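Long-range contact in putative phosphosugar isomerase (PDB 3FJ1), which is of unknown function but, as a protein with two SIS domains, probably binds phosphosugars or related carbohydrate derivatives: residues 93-99 and 119-125. Residues are numbered along the deposited sequence.
Sequences ALCLAVS and ALCVALT
Strands 93-99 and 120-125 are extended (phi -90 to -160°, psi 108 to 156°) and parallel, axes 4.7 Å apart at closest approach and N-to-C directions 23° apart, pairing Leu-94 with Leu-120 through Val-98 with Leu-124. Odd-numbered residues of 93-99 make every backbone hydrogen bond between them, from Ala-93 O with Leu-120 N (2.9 Å) and Cys-95 N with Leu-120 O (2.9 Å) to Ser-99 N with Leu-124 O (3.0 Å); Leu-94, Leu-96 and Val-98 hydrogen-bond to strand 45-49. Both tp, Leu-94 places CD1 3.5 Å from Val-122 CG2 and Leu-96 CD1 3.9 Å from Leu-124 CG; Leu-124 (mt) sets CD1 4.1 Å from Val-98 CG2. Helix 8-41 covers part of this face. On the other, Cys-95 CB (chi1 t) lies 3.9 Å from Cys-121 SG (chi1 m), both packing on Ala-114. Thr-125 OG1 donates a hydrogen bond to Ser-99 O (2.9 Å); Ser-99 OG is hydrogen-bonded to Gly-102 N. Linked by helix 105-116, they form a beta-alpha-beta crossover in a SIS domain's five-stranded parallel sheet.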
loop_
_atom_site.group_PDB
_atom_site.type_symbol
_atom_site.label_atom_id
_atom_site.label_comp_id
_atom_site.label_asym_id
_atom_site.label_seq_id
_atom_site.Cartn_x
_atom_site.Cartn_y
_atom_site.Cartn_z
ATOM N N ALA A 93 -15.008 3.148 -16.426
ATOM C CA ALA A 93 -14.550 3.123 -15.042
ATOM C C ALA A 93 -15.312 4.134 -14.184
ATOM O O ALA A 93 -15.716 5.198 -14.679
ATOM C CB ALA A 93 -13.057 3.466 -14.987
ATOM N N LEU A 94 -15.515 3.767 -12.925
ATOM C CA LEU A 94 -15.910 4.705 -11.862
ATOM C C LEU A 94 -14.576 5.159 -11.271
ATOM O O LEU A 94 -13.728 4.313 -10.925
ATOM C CB LEU A 94 -16.664 4.000 -10.737
ATOM C CG LEU A 94 -16.822 4.710 -9.370
ATOM C CD1 LEU A 94 -17.564 6.060 -9.496
ATOM C CD2 LEU A 94 -17.584 3.871 -8.332
ATOM N N CYS A 95 -14.359 6.456 -11.148
ATOM C CA CYS A 95 -13.212 6.947 -10.389
ATOM C C CYS A 95 -13.725 7.545 -9.070
ATOM O O CYS A 95 -14.472 8.525 -9.072
ATOM C CB CYS A 95 -12.411 7.975 -11.161
ATOM S SG CYS A 95 -11.011 8.626 -10.187
ATOM N N LEU A 96 -13.315 6.954 -7.945
ATOM C CA LEU A 96 -13.757 7.391 -6.651
ATOM C C LEU A 96 -12.621 8.166 -5.965
ATOM O O LEU A 96 -11.584 7.578 -5.680
ATOM C CB LEU A 96 -14.165 6.171 -5.844
ATOM C CG LEU A 96 -14.873 6.438 -4.554
ATOM C CD1 LEU A 96 -16.218 7.156 -4.766
ATOM C CD2 LEU A 96 -15.057 5.098 -3.846
ATOM N N ALA A 97 -12.823 9.462 -5.751
ATOM C CA ALA A 97 -11.819 10.308 -5.101
ATOM C C ALA A 97 -12.269 10.576 -3.659
ATOM O O ALA A 97 -13.422 10.933 -3.425
ATOM C CB ALA A 97 -11.634 11.602 -5.856
ATOM N N VAL A 98 -11.385 10.396 -2.685
ATOM C CA VAL A 98 -11.775 10.629 -1.282
ATOM C C VAL A 98 -10.810 11.642 -0.656
ATOM O O VAL A 98 -9.614 11.418 -0.670
ATOM C CB VAL A 98 -11.759 9.321 -0.508
ATOM C CG1 VAL A 98 -12.199 9.555 0.934
ATOM C CG2 VAL A 98 -12.638 8.249 -1.217
ATOM N N SER A 99 -11.327 12.753 -0.126
ATOM C CA SER A 99 -10.471 13.777 0.456
ATOM C C SER A 99 -11.266 14.652 1.393
ATOM O O SER A 99 -12.270 15.201 0.957
ATOM C CB SER A 99 -9.920 14.674 -0.650
ATOM O OG SER A 99 -9.250 15.800 -0.117
ATOM N N ALA A 119 -13.474 8.304 -17.237
ATOM C CA ALA A 119 -14.095 7.800 -16.009
ATOM C C ALA A 119 -15.249 8.692 -15.569
ATOM O O ALA A 119 -15.284 9.893 -15.911
ATOM C CB ALA A 119 -13.071 7.703 -14.868
ATOM N N LEU A 120 -16.180 8.090 -14.836
ATOM C CA LEU A 120 -17.255 8.806 -14.140
ATOM C C LEU A 120 -16.651 9.117 -12.782
ATOM O O LEU A 120 -16.446 8.220 -11.964
ATOM C CB LEU A 120 -18.524 7.938 -13.980
ATOM C CG LEU A 120 -19.667 8.563 -13.168
ATOM C CD1 LEU A 120 -20.216 9.773 -13.894
ATOM C CD2 LEU A 120 -20.788 7.554 -12.922
ATOM N N CYS A 121 -16.327 10.379 -12.545
ATOM C CA CYS A 121 -15.675 10.765 -11.280
ATOM C C CYS A 121 -16.659 11.179 -10.202
ATOM O O CYS A 121 -17.497 12.065 -10.427
ATOM C CB CYS A 121 -14.649 11.876 -11.530
ATOM S SG CYS A 121 -13.439 11.369 -12.765
ATOM N N VAL A 122 -16.566 10.512 -9.050
ATOM C CA VAL A 122 -17.386 10.771 -7.873
ATOM C C VAL A 122 -16.457 11.119 -6.719
ATOM O O VAL A 122 -15.513 10.366 -6.446
ATOM C CB VAL A 122 -18.219 9.523 -7.494
ATOM C CG1 VAL A 122 -19.052 9.751 -6.232
ATOM C CG2 VAL A 122 -19.123 9.082 -8.664
ATOM N N ALA A 123 -16.693 12.256 -6.062
ATOM C CA ALA A 123 -15.872 12.685 -4.932
ATOM C C ALA A 123 -16.624 12.488 -3.625
ATOM O O ALA A 123 -17.801 12.852 -3.536
ATOM C CB ALA A 123 -15.471 14.156 -5.071
ATOM N N LEU A 124 -15.939 11.902 -2.633
ATOM C CA LEU A 124 -16.415 11.785 -1.257
ATOM C C LEU A 124 -15.570 12.816 -0.468
ATOM O O LEU A 124 -14.357 12.666 -0.327
ATOM C CB LEU A 124 -16.200 10.388 -0.684
ATOM C CG LEU A 124 -16.815 9.205 -1.448
ATOM C CD1 LEU A 124 -16.667 7.885 -0.659
ATOM C CD2 LEU A 124 -18.255 9.448 -1.819
ATOM N N THR A 125 -16.220 13.878 -0.014
ATOM C CA THR A 125 -15.517 15.022 0.582
ATOM C C THR A 125 -16.378 15.732 1.614
ATOM O O THR A 125 -17.620 15.621 1.581
ATOM C CB THR A 125 -15.008 16.027 -0.535
ATOM O OG1 THR A 125 -14.250 17.099 0.033
ATOM C CG2 THR A 125 -16.120 16.622 -1.356
#